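Local coordinates for epidermin leader peptide processing serine protease EpiP (Staphylococcus aureus subsp. aureus, PDB 3QFH), which is a subtilisin-like serine endopeptidase that probably cleaves the leader peptide from the precursor of the lantibiotic epidermin, at residues D117-I126 with S390-K399; N142-V152 with P196-G207. All coordinates share one frame; numbering follows the deposited sequence.

In the fold
Both contacts belong to the subtilisin-like catalytic domain and meet at the start of strand 126-130, which pairs with strand 200-204 in the parallel sheet. Contact 1 lays the loop entering that strand, and its first residue Ile126, on helix 382-400; it runs from buried aliphatic packing at Ile126 to an exposed end near a sulfate, and its polar bonds are made mostly by side chains. Contact 2, more buried, joins strand 200-204 to the edge strand 149-150, chiefly through backbone bonds, in a short parallel ladder and a separate single bridge. Its centre lies about 17 Å from that of contact 1. The two meet directly where Asn198 ND2 bonds both Thr124 O and Asp398 OD2.

Contact 1. Residues D117-I126 with S390-K399; sequences DLPKHANTKI and SGALALIIDK. With SO4 (sulfate ion), chain N.
Thr124 and Asp398 meet where the loop leading into strand 126-130 of the subtilisin-like fold lies against helix 382-400, the helix that carries Ser383 of the probable catalytic triad. The Asp398 carboxylate extends from the helix toward Thr124. Its OD2 receives Thr124 N through the syn lone pair in a fairly straight bond of 3.1 Å (164° at the hydrogen). The other oxygen, OD1, takes the hydroxyl OG1 of Thr124 in a bond modelled as unusually short, its exact length doubtful. One residue thus offers two donors to one carboxylate, which fixes the rotation of the acid; Asn198 ND2 is a further partner of OD2. Threonine suits the site because its branches divide the work: with chi1 at -68°, OG1 turns to the acid and CG2, anti to the backbone N, rests on Ala394 CB at 3.7 Å.

Farther into the core, Ile126 sets CG1 and CD1 against the same Ala394 methyl, and CD1 also reaches Gly391 CA at 3.8 Å. These small helix residues let the strand's beginning come close. Toward the surface, the compact ring of Pro119 crosses Leu395 at about a right angle, its CG resting against the Lys399 N to Leu395 O bond of the helix, while Leu118 CD2 meets Leu395 CD2 at 3.7 Å.

Beyond the proline, Lys120 N and His121 N both donate to a sulfate, probably from the crystallisation liquor. Lys399 sends its long chain past Pro119, bent only at chi2 (75°), and its NZ bonds Asp117 O at 2.8 Å from above the carbonyl plane.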
loop_
_atom_site.group_PDB
_atom_site.type_symbol
_atom_site.label_atom_id
_atom_site.label_comp_id
_atom_site.label_asym_id
_atom_site.label_seq_id
_atom_site.Cartn_x
_atom_site.Cartn_y
_atom_site.Cartn_z
ATOM N N ASP A 117 -18.532 19.096 -4.923
ATOM C CA ASP A 117 -17.434 20.031 -4.677
ATOM C C ASP A 117 -16.109 19.517 -5.261
ATOM O O ASP A 117 -15.046 19.993 -4.883
ATOM C CB ASP A 117 -17.267 20.211 -3.160
ATOM C CG ASP A 117 -18.554 20.697 -2.479
ATOM O OD1 ASP A 117 -19.213 21.582 -3.050
ATOM O OD2 ASP A 117 -18.897 20.206 -1.381
ATOM N N LEU A 118 -16.161 18.535 -6.159
ATOM C CA LEU A 118 -14.933 17.987 -6.751
ATOM C C LEU A 118 -14.237 19.032 -7.620
ATOM O O LEU A 118 -14.900 19.906 -8.152
ATOM C CB LEU A 118 -15.231 16.770 -7.620
ATOM C CG LEU A 118 -15.732 15.506 -6.917
ATOM C CD1 LEU A 118 -16.147 14.469 -7.950
ATOM C CD2 LEU A 118 -14.680 14.957 -5.990
ATOM N N PRO A 119 -12.901 18.934 -7.763
ATOM C CA PRO A 119 -12.197 19.865 -8.637
ATOM C C PRO A 119 -12.758 19.724 -10.051
ATOM O O PRO A 119 -13.269 18.667 -10.397
ATOM C CB PRO A 119 -10.738 19.379 -8.600
ATOM C CG PRO A 119 -10.642 18.453 -7.461
ATOM C CD PRO A 119 -11.998 17.930 -7.176
ATOM N N LYS A 120 -12.653 20.767 -10.857
ATOM C CA LYS A 120 -13.177 20.719 -12.219
ATOM C C LYS A 120 -12.269 19.831 -13.089
ATOM O O LYS A 120 -12.749 19.169 -14.000
ATOM C CB LYS A 120 -13.287 22.134 -12.800
ATOM C CG LYS A 120 -14.519 22.351 -13.652
ATOM C CD LYS A 120 -15.812 22.160 -12.789
ATOM C CE LYS A 120 -17.083 22.419 -13.589
ATOM N NZ LYS A 120 -17.128 23.812 -14.120
ATOM N N HIS A 121 -10.969 19.812 -12.785
ATOM C CA HIS A 121 -9.987 18.984 -13.512
ATOM C C HIS A 121 -9.274 18.020 -12.552
ATOM O O HIS A 121 -8.664 18.448 -11.586
ATOM C CB HIS A 121 -8.959 19.864 -14.216
ATOM C CG HIS A 121 -9.563 20.859 -15.162
ATOM N ND1 HIS A 121 -10.017 20.516 -16.420
ATOM C CD2 HIS A 121 -9.788 22.189 -15.034
ATOM C CE1 HIS A 121 -10.497 21.590 -17.023
ATOM N NE2 HIS A 121 -10.366 22.618 -16.205
ATOM N N ALA A 122 -9.339 16.726 -12.836
ATOM C CA ALA A 122 -8.748 15.695 -11.970
ATOM C C ALA A 122 -7.482 15.109 -12.571
ATOM O O ALA A 122 -7.462 13.967 -13.023
ATOM C CB ALA A 122 -9.768 14.597 -11.712
ATOM N N ASN A 123 -6.412 15.881 -12.517
ATOM C CA ASN A 123 -5.146 15.512 -13.124
ATOM C C ASN A 123 -4.219 14.614 -12.317
ATOM O O ASN A 123 -3.362 13.953 -12.891
ATOM C CB ASN A 123 -4.420 16.795 -13.547
ATOM C CG ASN A 123 -5.212 17.576 -14.591
ATOM O OD1 ASN A 123 -6.024 16.994 -15.319
ATOM N ND2 ASN A 123 -4.996 18.883 -14.664
ATOM N N THR A 124 -4.366 14.585 -11.003
ATOM C CA THR A 124 -3.503 13.725 -10.198
ATOM C C THR A 124 -3.740 12.235 -10.488
ATOM O O THR A 124 -4.879 11.776 -10.580
ATOM C CB THR A 124 -3.674 13.977 -8.697
ATOM O OG1 THR A 124 -3.174 15.276 -8.383
ATOM C CG2 THR A 124 -2.907 12.954 -7.871
ATOM N N LYS A 125 -2.636 11.511 -10.641
ATOM C CA LYS A 125 -2.643 10.063 -10.868
ATOM C C LYS A 125 -2.384 9.335 -9.584
ATOM O O LYS A 125 -1.391 9.618 -8.910
ATOM C CB LYS A 125 -1.510 9.654 -11.800
ATOM C CG LYS A 125 -1.796 9.659 -13.260
ATOM C CD LYS A 125 -2.153 10.992 -13.817
ATOM C CE LYS A 125 -1.877 10.974 -15.330
ATOM N NZ LYS A 125 -2.328 9.671 -15.946
ATOM N N ILE A 126 -3.253 8.391 -9.248
ATOM C CA ILE A 126 -3.067 7.595 -8.070
ATOM C C ILE A 126 -2.421 6.256 -8.496
ATOM O O ILE A 126 -2.935 5.563 -9.368
ATOM C CB ILE A 126 -4.396 7.326 -7.362
ATOM C CG1 ILE A 126 -5.122 8.640 -7.056
ATOM C CG2 ILE A 126 -4.172 6.526 -6.075
ATOM C CD1 ILE A 126 -6.523 8.440 -6.590
ATOM N N SER A 390 -5.782 7.792 0.098
ATOM C CA SER A 390 -5.024 8.093 -1.134
ATOM C C SER A 390 -5.891 8.920 -2.086
ATOM O O SER A 390 -5.440 9.923 -2.670
ATOM C CB SER A 390 -4.558 6.826 -1.862
ATOM O OG SER A 390 -3.613 6.090 -1.102
ATOM N N GLY A 391 -7.120 8.477 -2.290
ATOM C CA GLY A 391 -8.052 9.214 -3.145
ATOM C C GLY A 391 -8.270 10.644 -2.685
ATOM O O GLY A 391 -8.288 11.569 -3.501
ATOM N N ALA A 392 -8.428 10.825 -1.370
ATOM C CA ALA A 392 -8.632 12.139 -0.778
ATOM C C ALA A 392 -7.449 13.069 -1.063
ATOM O O ALA A 392 -7.639 14.256 -1.435
ATOM C CB ALA A 392 -8.887 12.011 0.759
ATOM N N LEU A 393 -6.225 12.548 -0.916
ATOM C CA LEU A 393 -5.028 13.354 -1.216
ATOM C C LEU A 393 -4.971 13.775 -2.673
ATOM O O LEU A 393 -4.501 14.888 -2.993
ATOM C CB LEU A 393 -3.764 12.600 -0.840
ATOM C CG LEU A 393 -3.474 12.509 0.658
ATOM C CD1 LEU A 393 -2.487 11.401 0.943
ATOM C CD2 LEU A 393 -2.947 13.858 1.168
ATOM N N ALA A 394 -5.420 12.900 -3.571
ATOM C CA ALA A 394 -5.454 13.253 -4.985
ATOM C C ALA A 394 -6.425 14.420 -5.183
ATOM O O ALA A 394 -6.140 15.374 -5.934
ATOM C CB ALA A 394 -5.846 12.055 -5.853
ATOM N N LEU A 395 -7.559 14.358 -4.508
ATOM C CA LEU A 395 -8.566 15.437 -4.593
ATOM C C LEU A 395 -8.049 16.760 -4.048
ATOM O O LEU A 395 -8.294 17.822 -4.627
ATOM C CB LEU A 395 -9.833 15.054 -3.844
ATOM C CG LEU A 395 -10.653 13.868 -4.369
ATOM C CD1 LEU A 395 -11.854 13.618 -3.449
ATOM C CD2 LEU A 395 -11.098 14.135 -5.804
ATOM N N ILE A 396 -7.335 16.688 -2.931
ATOM C CA ILE A 396 -6.784 17.866 -2.269
ATOM C C ILE A 396 -5.705 18.535 -3.136
ATOM O O ILE A 396 -5.678 19.757 -3.289
ATOM C CB ILE A 396 -6.233 17.498 -0.880
ATOM C CG1 ILE A 396 -7.397 17.165 0.059
ATOM C CG2 ILE A 396 -5.404 18.660 -0.310
ATOM C CD1 ILE A 396 -6.974 16.375 1.315
ATOM N N ILE A 397 -4.834 17.728 -3.716
ATOM C CA ILE A 397 -3.792 18.256 -4.602
ATOM C C ILE A 397 -4.416 18.991 -5.798
ATOM O O ILE A 397 -3.972 20.093 -6.188
ATOM C CB ILE A 397 -2.842 17.130 -5.080
ATOM C CG1 ILE A 397 -2.034 16.592 -3.883
ATOM C CG2 ILE A 397 -1.869 17.670 -6.148
ATOM C CD1 ILE A 397 -1.278 15.242 -4.146
ATOM N N ASP A 398 -5.448 18.400 -6.381
ATOM C CA ASP A 398 -6.104 19.024 -7.538
ATOM C C ASP A 398 -6.965 20.254 -7.132
ATOM O O ASP A 398 -6.959 21.282 -7.805
ATOM C CB ASP A 398 -6.941 17.999 -8.294
ATOM C CG ASP A 398 -6.091 16.885 -8.911
ATOM O OD1 ASP A 398 -4.848 17.039 -8.951
ATOM O OD2 ASP A 398 -6.660 15.845 -9.340
ATOM N N LYS A 399 -7.649 20.154 -6.001
ATOM C CA LYS A 399 -8.523 21.232 -5.539
ATOM C C LYS A 399 -7.770 22.516 -5.191
ATOM O O LYS A 399 -8.211 23.587 -5.539
ATOM C CB LYS A 399 -9.330 20.778 -4.317
ATOM C CG LYS A 399 -10.376 21.768 -3.809
ATOM C CD LYS A 399 -11.626 21.820 -4.701
ATOM C CE LYS A 399 -12.667 22.752 -4.110
ATOM N NZ LYS A 399 -14.002 22.638 -4.771
HETATM S S SO4 N . -10.353 23.402 -11.195
HETATM O O1 SO4 N . -9.686 22.128 -11.480
HETATM O O2 SO4 N . -11.471 23.204 -10.267
HETATM O O3 SO4 N . -9.416 24.344 -10.592
HETATM O O4 SO4 N . -10.852 23.977 -12.439
#

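Contact 2. Residues N142-V152 with P196-G207; sequences NNFSTDSKNLV and PNNKFTMYRVFG
Two adjoining strands of the subtilase parallel sheet, edge strand 149-150 and strand 200-204, pair here beside the likely active site: the Met202 side chain touches the probable Ser-His-Asp triad. Lys149 N bonds Met202 O, Lys149 O receives Arg204 N, and Leu151 N closes on Arg204 O at 2.7 Å. The type I turn Ser145-Ser148 separates this ladder from a single bridge, Phe144 with Phe200. Serine suits the turn: Ser148 OG donates to Ser145 O and accepts Met202 N at 2.8 Å, linking turn to strand, while Ser145 OG forms an ST turn with Asp147 N.

Phe144 makes an offset edge-to-face pair with Phe200, its edge toward that ring's face, the planes 70° apart; Phe200 also packs on helix 177-186. Asn143 ND2 donates almost straight to Pro196 O at 2.8 Å, from above that carbonyl plane, and also bonds Ser186 O.

The Asn150 amide and Arg204 guanidinium run side by side, planes 18° apart, without bonding each other: Asn150 ND2 bonds Asp167 O, whereas Arg204 NH1 makes a salt bridge with Glu164 and bonds Phe206 O. With chi1 177°, Asn150 puts OD1 over one guanidinium face, toward its rim, where it accepts Val152 N at 2.9 Å in an Asx turn.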
loop_
_atom_site.group_PDB
_atom_site.type_symbol
_atom_site.label_atom_id
_atom_site.label_comp_id
_atom_site.label_asym_id
_atom_site.label_seq_id
_atom_site.Cartn_x
_atom_site.Cartn_y
_atom_site.Cartn_z
ATOM N N ASN A 142 -12.958 3.250 -17.178
ATOM C CA ASN A 142 -12.694 4.607 -17.635
ATOM C C ASN A 142 -11.517 5.268 -16.908
ATOM O O ASN A 142 -10.830 6.118 -17.480
ATOM C CB ASN A 142 -13.939 5.486 -17.540
ATOM C CG ASN A 142 -13.776 6.794 -18.308
ATOM O OD1 ASN A 142 -13.971 7.882 -17.767
ATOM N ND2 ASN A 142 -13.340 6.686 -19.557
ATOM N N ASN A 143 -11.269 4.867 -15.664
ATOM C CA ASN A 143 -10.191 5.450 -14.866
ATOM C C ASN A 143 -8.854 4.709 -14.959
ATOM O O ASN A 143 -7.805 5.243 -14.585
ATOM C CB ASN A 143 -10.676 5.632 -13.418
ATOM C CG ASN A 143 -11.747 6.741 -13.307
ATOM O OD1 ASN A 143 -11.869 7.590 -14.211
ATOM N ND2 ASN A 143 -12.486 6.763 -12.203
ATOM N N PHE A 144 -8.894 3.494 -15.490
ATOM C CA PHE A 144 -7.709 2.686 -15.657
ATOM C C PHE A 144 -6.722 3.339 -16.615
ATOM O O PHE A 144 -7.079 3.673 -17.722
ATOM C CB PHE A 144 -8.074 1.315 -16.228
ATOM C CG PHE A 144 -6.883 0.425 -16.423
ATOM C CD1 PHE A 144 -6.380 0.188 -17.686
ATOM C CD2 PHE A 144 -6.224 -0.114 -15.315
ATOM C CE1 PHE A 144 -5.266 -0.612 -17.856
ATOM C CE2 PHE A 144 -5.110 -0.897 -15.468
ATOM C CZ PHE A 144 -4.629 -1.153 -16.753
ATOM N N SER A 145 -5.480 3.497 -16.192
ATOM C CA SER A 145 -4.455 4.057 -17.072
ATOM C C SER A 145 -3.631 2.942 -17.720
ATOM O O SER A 145 -3.198 1.996 -17.038
ATOM C CB SER A 145 -3.520 4.989 -16.299
ATOM O OG SER A 145 -2.372 5.303 -17.078
ATOM N N THR A 146 -3.386 3.067 -19.022
ATOM C CA THR A 146 -2.562 2.097 -19.730
ATOM C C THR A 146 -1.072 2.203 -19.370
ATOM O O THR A 146 -0.269 1.438 -19.863
ATOM C CB THR A 146 -2.742 2.178 -21.244
ATOM O OG1 THR A 146 -2.397 3.490 -21.699
ATOM C CG2 THR A 146 -4.201 1.836 -21.624
ATOM N N ASP A 147 -0.706 3.147 -18.507
ATOM C CA ASP A 147 0.672 3.253 -18.030
ATOM C C ASP A 147 0.901 2.264 -16.881
ATOM O O ASP A 147 1.990 2.182 -16.328
ATOM C CB ASP A 147 0.980 4.685 -17.582
ATOM C CG ASP A 147 0.957 5.669 -18.737
ATOM O OD1 ASP A 147 1.176 5.235 -19.895
ATOM O OD2 ASP A 147 0.730 6.878 -18.496
ATOM N N SER A 148 -0.131 1.512 -16.523
ATOM C CA SER A 148 -0.012 0.521 -15.466
ATOM C C SER A 148 1.074 -0.493 -15.842
ATOM O O SER A 148 1.213 -0.853 -17.013
ATOM C CB SER A 148 -1.354 -0.157 -15.244
ATOM O OG SER A 148 -2.299 0.758 -14.710
ATOM N N LYS A 149 1.857 -0.937 -14.865
ATOM C CA LYS A 149 2.946 -1.860 -15.155
ATOM C C LYS A 149 3.033 -3.074 -14.238
ATOM O O LYS A 149 2.595 -3.050 -13.092
ATOM C CB LYS A 149 4.267 -1.104 -15.119
ATOM C CG LYS A 149 4.325 0.038 -16.120
ATOM C CD LYS A 149 5.606 0.830 -15.995
ATOM C CE LYS A 149 5.641 2.016 -16.992
ATOM N NZ LYS A 149 4.546 3.038 -16.797
ATOM N N ASN A 150 3.610 -4.143 -14.779
ATOM C CA ASN A 150 3.840 -5.378 -14.043
ATOM C C ASN A 150 5.272 -5.421 -13.538
ATOM O O ASN A 150 6.180 -5.331 -14.331
ATOM C CB ASN A 150 3.636 -6.577 -14.969
ATOM C CG ASN A 150 3.931 -7.910 -14.291
ATOM O OD1 ASN A 150 3.813 -8.048 -13.084
ATOM N ND2 ASN A 150 4.287 -8.899 -15.085
ATOM N N LEU A 151 5.466 -5.603 -12.236
ATOM C CA LEU A 151 6.823 -5.708 -11.655
ATOM C C LEU A 151 7.190 -7.157 -11.291
ATOM O O LEU A 151 8.297 -7.417 -10.809
ATOM C CB LEU A 151 6.972 -4.786 -10.428
ATOM C CG LEU A 151 7.179 -3.293 -10.733
ATOM C CD1 LEU A 151 8.509 -3.059 -11.456
ATOM C CD2 LEU A 151 6.021 -2.694 -11.550
ATOM N N VAL A 152 6.263 -8.091 -11.503
ATOM C CA VAL A 152 6.524 -9.500 -11.216
ATOM C C VAL A 152 7.469 -10.015 -12.312
ATOM O O VAL A 152 7.187 -9.864 -13.508
ATOM C CB VAL A 152 5.233 -10.324 -11.175
ATOM C CG1 VAL A 152 5.547 -11.786 -10.889
ATOM C CG2 VAL A 152 4.262 -9.750 -10.135
ATOM N N PRO A 196 -13.656 9.684 -8.111
ATOM C CA PRO A 196 -14.247 9.090 -9.312
ATOM C C PRO A 196 -13.831 9.622 -10.680
ATOM O O PRO A 196 -14.157 8.982 -11.680
ATOM C CB PRO A 196 -15.756 9.300 -9.110
ATOM C CG PRO A 196 -15.876 10.393 -8.125
ATOM C CD PRO A 196 -14.657 10.365 -7.274
ATOM N N ASN A 197 -13.132 10.758 -10.729
ATOM C CA ASN A 197 -12.680 11.335 -11.999
ATOM C C ASN A 197 -11.161 11.263 -12.198
ATOM O O ASN A 197 -10.653 11.679 -13.218
ATOM C CB ASN A 197 -13.151 12.786 -12.098
ATOM C CG ASN A 197 -14.675 12.926 -11.963
ATOM O OD1 ASN A 197 -15.434 12.034 -12.335
ATOM N ND2 ASN A 197 -15.112 14.056 -11.419
ATOM N N ASN A 198 -10.444 10.737 -11.218
ATOM C CA ASN A 198 -8.996 10.574 -11.318
ATOM C C ASN A 198 -8.616 9.236 -11.933
ATOM O O ASN A 198 -9.266 8.208 -11.697
ATOM C CB ASN A 198 -8.308 10.682 -9.936
ATOM C CG ASN A 198 -8.334 12.094 -9.375
ATOM O OD1 ASN A 198 -9.344 12.543 -8.841
ATOM N ND2 ASN A 198 -7.201 12.796 -9.478
ATOM N N LYS A 199 -7.543 9.244 -12.704
ATOM C CA LYS A 199 -7.028 8.016 -13.281
ATOM C C LYS A 199 -6.174 7.338 -12.224
ATOM O O LYS A 199 -5.547 8.016 -11.383
ATOM C CB LYS A 199 -6.150 8.285 -14.501
ATOM C CG LYS A 199 -6.774 9.128 -15.601
ATOM C CD LYS A 199 -8.054 8.512 -16.132
ATOM C CE LYS A 199 -8.683 9.409 -17.197
ATOM N NZ LYS A 199 -9.988 8.903 -17.709
ATOM N N PHE A 200 -6.168 6.009 -12.246
ATOM C CA PHE A 200 -5.330 5.241 -11.368
ATOM C C PHE A 200 -4.427 4.388 -12.239
ATOM O O PHE A 200 -4.748 4.063 -13.400
ATOM C CB PHE A 200 -6.134 4.402 -10.369
ATOM C CG PHE A 200 -6.799 3.192 -10.963
ATOM C CD1 PHE A 200 -6.192 1.947 -10.884
ATOM C CD2 PHE A 200 -8.038 3.294 -11.581
ATOM C CE1 PHE A 200 -6.802 0.833 -11.412
ATOM C CE2 PHE A 200 -8.662 2.175 -12.104
ATOM C CZ PHE A 200 -8.041 0.950 -12.032
ATOM N N THR A 201 -3.275 4.067 -11.681
ATOM C CA THR A 201 -2.281 3.281 -12.357
ATOM C C THR A 201 -1.989 2.127 -11.441
ATOM O O THR A 201 -1.672 2.331 -10.272
ATOM C CB THR A 201 -0.988 4.082 -12.579
ATOM O OG1 THR A 201 -1.294 5.316 -13.229
ATOM C CG2 THR A 201 -0.030 3.310 -13.431
ATOM N N MET A 202 -2.094 0.913 -11.956
ATOM C CA MET A 202 -1.847 -0.265 -11.147
ATOM C C MET A 202 -0.423 -0.725 -11.369
ATOM O O MET A 202 0.062 -0.718 -12.492
ATOM C CB MET A 202 -2.850 -1.369 -11.500
ATOM C CG MET A 202 -2.576 -2.764 -10.887
ATOM S SD MET A 202 -2.578 -2.823 -9.093
ATOM C CE MET A 202 -4.231 -2.246 -8.669
ATOM N N TYR A 203 0.257 -1.078 -10.284
ATOM C CA TYR A 203 1.590 -1.660 -10.366
ATOM C C TYR A 203 1.485 -3.027 -9.733
ATOM O O TYR A 203 1.343 -3.153 -8.518
ATOM C CB TYR A 203 2.636 -0.782 -9.700
ATOM C CG TYR A 203 2.817 0.517 -10.472
ATOM C CD1 TYR A 203 3.742 0.608 -11.498
ATOM C CD2 TYR A 203 2.023 1.636 -10.202
ATOM C CE1 TYR A 203 3.908 1.789 -12.215
ATOM C CE2 TYR A 203 2.169 2.798 -10.921
ATOM C CZ TYR A 203 3.118 2.866 -11.928
ATOM O OH TYR A 203 3.298 4.019 -12.638
ATOM N N ARG A 204 1.535 -4.053 -10.578
ATOM C CA ARG A 204 1.361 -5.423 -10.107
ATOM C C ARG A 204 2.646 -6.020 -9.544
ATOM O O ARG A 204 3.660 -6.085 -10.222
ATOM C CB ARG A 204 0.790 -6.321 -11.208
ATOM C CG ARG A 204 0.493 -7.737 -10.705
ATOM C CD ARG A 204 -0.346 -8.540 -11.700
ATOM N NE ARG A 204 0.401 -8.938 -12.892
ATOM C CZ ARG A 204 1.033 -10.104 -13.044
ATOM N NH1 ARG A 204 1.054 -11.000 -12.075
ATOM N NH2 ARG A 204 1.666 -10.369 -14.177
ATOM N N VAL A 205 2.547 -6.457 -8.296
ATOM C CA VAL A 205 3.640 -7.057 -7.549
ATOM C C VAL A 205 3.282 -8.454 -7.014
ATOM O O VAL A 205 4.000 -8.996 -6.203
ATOM C CB VAL A 205 4.103 -6.116 -6.417
ATOM C CG1 VAL A 205 4.567 -4.781 -7.036
ATOM C CG2 VAL A 205 2.981 -5.872 -5.365
ATOM N N PHE A 206 2.163 -9.018 -7.468
ATOM C CA PHE A 206 1.789 -10.378 -7.110
ATOM C C PHE A 206 1.421 -11.161 -8.344
ATOM O O PHE A 206 0.750 -10.643 -9.246
ATOM C CB PHE A 206 0.560 -10.438 -6.214
ATOM C CG PHE A 206 0.794 -10.033 -4.792
ATOM C CD1 PHE A 206 1.130 -10.989 -3.835
ATOM C CD2 PHE A 206 0.603 -8.718 -4.390
ATOM C CE1 PHE A 206 1.315 -10.627 -2.506
ATOM C CE2 PHE A 206 0.782 -8.351 -3.059
ATOM C CZ PHE A 206 1.139 -9.310 -2.118
ATOM N N GLY A 207 1.874 -12.405 -8.380
ATOM C CA GLY A 207 1.458 -13.349 -9.393
ATOM C C GLY A 207 0.298 -14.073 -8.731
ATOM O O GLY A 207 -0.705 -13.459 -8.392
#